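Local coordinates for 2-oxoglutarate dehydrogenase E3 component (PDB 2YQU) that oxidises protein-bound dihydrolipoamide to lipoamide, passing the electrons through a redox-active disulfide and FAD to NAD+, at the interface of chains A and B. Coordinates in Å, arbitrary orientation; residue numbers count along the deposited sequence, not the author numbering. Chains: chain A/B, 2-oxoglutarate dehydrogenase E3 component.

Contact 1: the interface of chains A and B. Residues chain A 53, 57, 406, 409; chain B 53, 57, 406.
NH2 of A:Arg57, at one end of a guanidinium whose other nitrogens lie against chain B, is gripped twice from within its own helix 45-63. The shorter grip is a salt bridge of 2.7 Å to OE2 of the A:Glu53 carboxylate. The second is a hydrogen bond of 3.3 Å to the A:Glu53 backbone oxygen O, one turn back, with the acceptor 22° out of the guanidinium plane. The side chain bends at its second and third torsions (chi2 73°) to fold back this way, which leaves NE and NH1 turned to the partner.

Four arginines then meet across the dimer. NE of A:Arg57 lies 3.2 Å from NH1 of B:Arg57, the two guanidinium groups being strongly tilted to each other. NH1 of A:Arg57 approaches NH2 of B:Arg406 at 3.2 Å, and NH2 of A:Arg406 sits 3.1 Å from NH2 of B:Arg57. Each of these pairs brings together N-H groups, so they are close contacts and not hydrogen bonds. A:Arg406 and B:Arg406, extended from CG to NE, cross at about a right angle and stack face to face. Their planes are 27° apart and their CZ atoms 3.9 Å apart, while A:Arg57 and B:Arg57 come in at the rims of the stack.

Such a gathering of positive groups would probably be unfavourable without nearby carboxylates. OE2 of A:Glu53, 4.4 Å from NH1 of B:Arg406, and its twin on B:Glu53 flank the stack, and A:Asp409 adds a further carboxylate; together they probably offset the charge. A:Arg57 and B:Arg57 break the local symmetry: B:Arg57 bends the opposite way, and its guanidinium does not reach the B:Glu53 carboxylate as A:Arg57 reaches A:Glu53. With A:Arg406 and B:Arg406 stacked on each other near the two-fold axis, the cluster likely serves to hold the two subunits together there.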
loop_
_atom_site.group_PDB
_atom_site.type_symbol
_atom_site.label_atom_id
_atom_site.label_comp_id
_atom_site.label_asym_id
_atom_site.label_seq_id
_atom_site.Cartn_x
_atom_site.Cartn_y
_atom_site.Cartn_z
ATOM N N GLU A 53 -4.203 -8.288 -12.056
ATOM C CA GLU A 53 -5.168 -7.567 -11.223
ATOM C C GLU A 53 -6.583 -8.059 -11.499
ATOM O O GLU A 53 -7.351 -8.285 -10.569
ATOM C CB GLU A 53 -5.083 -6.060 -11.460
ATOM C CG GLU A 53 -3.822 -5.421 -10.898
ATOM C CD GLU A 53 -3.869 -5.230 -9.395
ATOM O OE1 GLU A 53 -2.972 -4.568 -8.851
ATOM O OE2 GLU A 53 -4.809 -5.724 -8.745
ATOM N N ARG A 57 -9.327 -10.677 -9.100
ATOM C CA ARG A 57 -10.713 -10.381 -8.706
ATOM C C ARG A 57 -11.637 -11.521 -9.113
ATOM O O ARG A 57 -12.497 -11.945 -8.344
ATOM C CB ARG A 57 -11.201 -9.082 -9.361
ATOM C CG ARG A 57 -11.040 -7.851 -8.510
ATOM C CD ARG A 57 -9.628 -7.383 -8.383
ATOM N NE ARG A 57 -9.159 -7.322 -6.994
ATOM C CZ ARG A 57 -7.886 -7.121 -6.646
ATOM N NH1 ARG A 57 -7.553 -7.081 -5.360
ATOM N NH2 ARG A 57 -6.931 -6.980 -7.574
ATOM N N ARG A 406 -0.854 -7.578 -0.797
ATOM C CA ARG A 406 -0.369 -6.219 -1.035
ATOM C C ARG A 406 1.004 -5.900 -0.423
ATOM O O ARG A 406 1.318 -4.745 -0.186
ATOM C CB ARG A 406 -1.434 -5.217 -0.579
ATOM C CG ARG A 406 -2.735 -5.415 -1.353
ATOM C CD ARG A 406 -3.967 -4.992 -0.648
ATOM N NE ARG A 406 -5.140 -5.397 -1.415
ATOM C CZ ARG A 406 -6.386 -5.101 -1.088
ATOM N NH1 ARG A 406 -6.644 -4.390 0.000
ATOM N NH2 ARG A 406 -7.388 -5.517 -1.854
ATOM N N ASP A 409 2.972 -3.076 -1.950
ATOM C CA ASP A 409 2.520 -1.742 -1.549
ATOM C C ASP A 409 3.075 -1.359 -0.183
ATOM O O ASP A 409 3.460 -0.220 0.042
ATOM C CB ASP A 409 0.998 -1.660 -1.493
ATOM C CG ASP A 409 0.341 -1.826 -2.845
ATOM O OD1 ASP A 409 1.003 -1.622 -3.897
ATOM O OD2 ASP A 409 -0.860 -2.152 -2.944
ATOM N N GLU B 53 -14.155 -3.829 4.177
ATOM C CA GLU B 53 -13.340 -4.631 3.262
ATOM C C GLU B 53 -14.221 -5.656 2.546
ATOM O O GLU B 53 -14.122 -5.827 1.332
ATOM C CB GLU B 53 -12.193 -5.328 3.994
ATOM C CG GLU B 53 -11.081 -4.381 4.440
ATOM C CD GLU B 53 -10.134 -3.973 3.321
ATOM O OE1 GLU B 53 -9.083 -3.379 3.625
ATOM O OE2 GLU B 53 -10.420 -4.229 2.132
ATOM N N ARG B 57 -15.694 -5.877 -1.692
ATOM C CA ARG B 57 -15.604 -6.999 -2.635
ATOM C C ARG B 57 -16.977 -7.389 -3.175
ATOM O O ARG B 57 -17.107 -7.692 -4.354
ATOM C CB ARG B 57 -14.948 -8.221 -1.984
ATOM C CG ARG B 57 -13.489 -8.037 -1.566
ATOM C CD ARG B 57 -12.518 -7.664 -2.703
ATOM N NE ARG B 57 -11.743 -6.462 -2.374
ATOM C CZ ARG B 57 -10.884 -5.844 -3.187
ATOM N NH1 ARG B 57 -10.660 -6.291 -4.421
ATOM N NH2 ARG B 57 -10.247 -4.755 -2.755
ATOM N N ARG B 406 -6.800 2.562 -2.449
ATOM C CA ARG B 406 -5.721 2.209 -1.533
ATOM C C ARG B 406 -4.800 3.376 -1.197
ATOM O O ARG B 406 -3.651 3.172 -0.846
ATOM C CB ARG B 406 -4.916 1.027 -2.091
ATOM C CG ARG B 406 -5.808 -0.175 -2.379
ATOM C CD ARG B 406 -5.237 -1.183 -3.302
ATOM N NE ARG B 406 -6.275 -2.133 -3.695
ATOM C CZ ARG B 406 -6.072 -3.175 -4.484
ATOM N NH1 ARG B 406 -4.865 -3.425 -4.977
ATOM N NH2 ARG B 406 -7.087 -3.974 -4.783
#

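Contact 2: the interface of chains A and B. Residues chain A 49, 53, 341, 345; chain B 375, 378-379, 406.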
loop_
_atom_site.group_PDB
_atom_site.type_symbol
_atom_site.label_atom_id
_atom_site.label_comp_id
_atom_site.label_asym_id
_atom_site.label_seq_id
_atom_site.Cartn_x
_atom_site.Cartn_y
_atom_site.Cartn_z
ATOM N N LYS A 49 0.480 -7.067 -15.483
ATOM C CA LYS A 49 -0.245 -6.566 -14.306
ATOM C C LYS A 49 -1.735 -6.371 -14.585
ATOM O O LYS A 49 -2.557 -6.608 -13.704
ATOM C CB LYS A 49 0.413 -5.312 -13.710
ATOM C CG LYS A 49 1.308 -5.624 -12.486
ATOM C CD LYS A 49 2.213 -6.862 -12.711
ATOM C CE LYS A 49 3.546 -6.537 -13.275
ATOM N NZ LYS A 49 4.314 -7.784 -13.721
ATOM N N GLU A 53 -4.203 -8.288 -12.056
ATOM C CA GLU A 53 -5.168 -7.567 -11.223
ATOM C C GLU A 53 -6.583 -8.059 -11.499
ATOM O O GLU A 53 -7.351 -8.285 -10.569
ATOM C CB GLU A 53 -5.083 -6.060 -11.460
ATOM C CG GLU A 53 -3.822 -5.421 -10.898
ATOM C CD GLU A 53 -3.869 -5.230 -9.395
ATOM O OE1 GLU A 53 -2.972 -4.568 -8.851
ATOM O OE2 GLU A 53 -4.809 -5.724 -8.745
ATOM N N TYR A 341 3.811 -9.915 -8.491
ATOM C CA TYR A 341 2.454 -9.344 -8.404
ATOM C C TYR A 341 1.338 -10.397 -8.453
ATOM O O TYR A 341 0.240 -10.164 -8.966
ATOM C CB TYR A 341 2.285 -8.275 -9.472
ATOM C CG TYR A 341 3.173 -7.092 -9.177
ATOM C CD1 TYR A 341 4.328 -6.856 -9.911
ATOM C CD2 TYR A 341 2.896 -6.257 -8.104
ATOM C CE1 TYR A 341 5.162 -5.776 -9.607
ATOM C CE2 TYR A 341 3.722 -5.189 -7.797
ATOM C CZ TYR A 341 4.837 -4.945 -8.564
ATOM O OH TYR A 341 5.642 -3.882 -8.225
ATOM N N GLU A 345 1.276 -11.012 -2.782
ATOM C CA GLU A 345 2.492 -10.449 -3.355
ATOM C C GLU A 345 3.710 -10.983 -2.604
ATOM O O GLU A 345 3.614 -11.460 -1.477
ATOM C CB GLU A 345 2.455 -8.910 -3.369
ATOM C CG GLU A 345 1.341 -8.378 -4.259
ATOM C CD GLU A 345 1.326 -6.876 -4.492
ATOM O OE1 GLU A 345 2.096 -6.106 -3.875
ATOM O OE2 GLU A 345 0.509 -6.455 -5.330
ATOM N N ARG B 375 -0.247 1.240 -13.065
ATOM C CA ARG B 375 -0.870 0.279 -12.159
ATOM C C ARG B 375 -2.364 0.532 -11.936
ATOM O O ARG B 375 -3.166 -0.399 -11.983
ATOM C CB ARG B 375 -0.138 0.263 -10.814
ATOM C CG ARG B 375 -0.535 -0.880 -9.906
ATOM C CD ARG B 375 -0.224 -2.271 -10.462
ATOM N NE ARG B 375 -0.528 -3.329 -9.498
ATOM C CZ ARG B 375 0.230 -3.641 -8.448
ATOM N NH1 ARG B 375 -0.145 -4.607 -7.629
ATOM N NH2 ARG B 375 1.363 -3.005 -8.202
ATOM N N ALA B 378 -4.305 -0.549 -14.964
ATOM C CA ALA B 378 -4.353 -2.015 -14.999
ATOM C C ALA B 378 -5.441 -2.590 -14.077
ATOM O O ALA B 378 -6.095 -3.580 -14.420
ATOM C CB ALA B 378 -2.984 -2.591 -14.646
ATOM N N MET B 379 -5.646 -1.957 -12.921
ATOM C CA MET B 379 -6.703 -2.333 -11.970
ATOM C C MET B 379 -8.116 -1.944 -12.405
ATOM O O MET B 379 -9.093 -2.406 -11.813
ATOM C CB MET B 379 -6.481 -1.632 -10.625
ATOM C CG MET B 379 -5.240 -2.015 -9.889
ATOM S SD MET B 379 -4.938 -0.810 -8.571
ATOM C CE MET B 379 -6.250 -1.226 -7.453
ATOM N N ARG B 406 -6.800 2.562 -2.449
ATOM C CA ARG B 406 -5.721 2.209 -1.533
ATOM C C ARG B 406 -4.800 3.376 -1.197
ATOM O O ARG B 406 -3.651 3.172 -0.846
ATOM C CB ARG B 406 -4.916 1.027 -2.091
ATOM C CG ARG B 406 -5.808 -0.175 -2.379
ATOM C CD ARG B 406 -5.237 -1.183 -3.302
ATOM N NE ARG B 406 -6.275 -2.133 -3.695
ATOM C CZ ARG B 406 -6.072 -3.175 -4.484
ATOM N NH1 ARG B 406 -4.865 -3.425 -4.977
ATOM N NH2 ARG B 406 -7.087 -3.974 -4.783
HETATM O O HOH W 1 2.295 -3.576 -5.362
#
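Charge pairing centres on B:Arg375, which reaches from helix 374-379 between two glutamates of chain A. Its NE donates to OE1 of A:Glu53 at 2.8 Å, meeting the anti lone pair, on the side away from the other carboxylate oxygen; OE1 is tilted slightly from the guanidinium plane. NH1 also leans on OE1, but weakly, and makes its better bond to OE2 of A:Glu345 at 3.0 Å. That oxygen lies almost in the guanidinium plane and is approached on its syn side, somewhat out of the carboxylate plane. The arginine chain leaves opposite its own N (chi1 -169°) and bends at chi2, which brings it roughly at right angles to A:Glu53. A:Glu345 comes from the opposite direction, the two flat groups inclined by 36°.

A water links NH2 of B:Arg375, at 3.0 Å, to OE1 of A:Glu345, at 2.9 Å, so both oxygens of that carboxylate are tied to the arginine.

Packing completes the fit. The guanidinium stands steeply, 72° between planes, against the A:Tyr341 ring, with NH2 3.2 Å from CE2. CG of B:Met379 presses on the A:Glu53 carboxylate carbon CD at 3.5 Å, while its methyl CE caps one face of B:Arg406 within its own chain. B:Ala378 CB rests on the backbone of A:Lys49. The site ties helix 374-379 of chain B to helix 45-63 and the segment around A:Tyr341 and A:Glu345, next to the flavin pocket to which A:Lys49 and A:Tyr341 contribute.

Contact 1 and contact 2 are neighbours, their C-alpha centres about 8 Å apart, and share A:Glu53 and B:Arg406. The A:Glu53 carboxylate probably serves both, with a different oxygen turned to each. Helix 45-63 runs through both, and it starts at A:Cys45 of the redox-active disulfide, so dimer contacts and catalytic centre share an element. The active-site A:His434 lies about 17 Å from the centre of contact 1 and 23 Å from that of contact 2. Two-fold symmetry repeats contact 2 on the opposite flank of the arginine cluster.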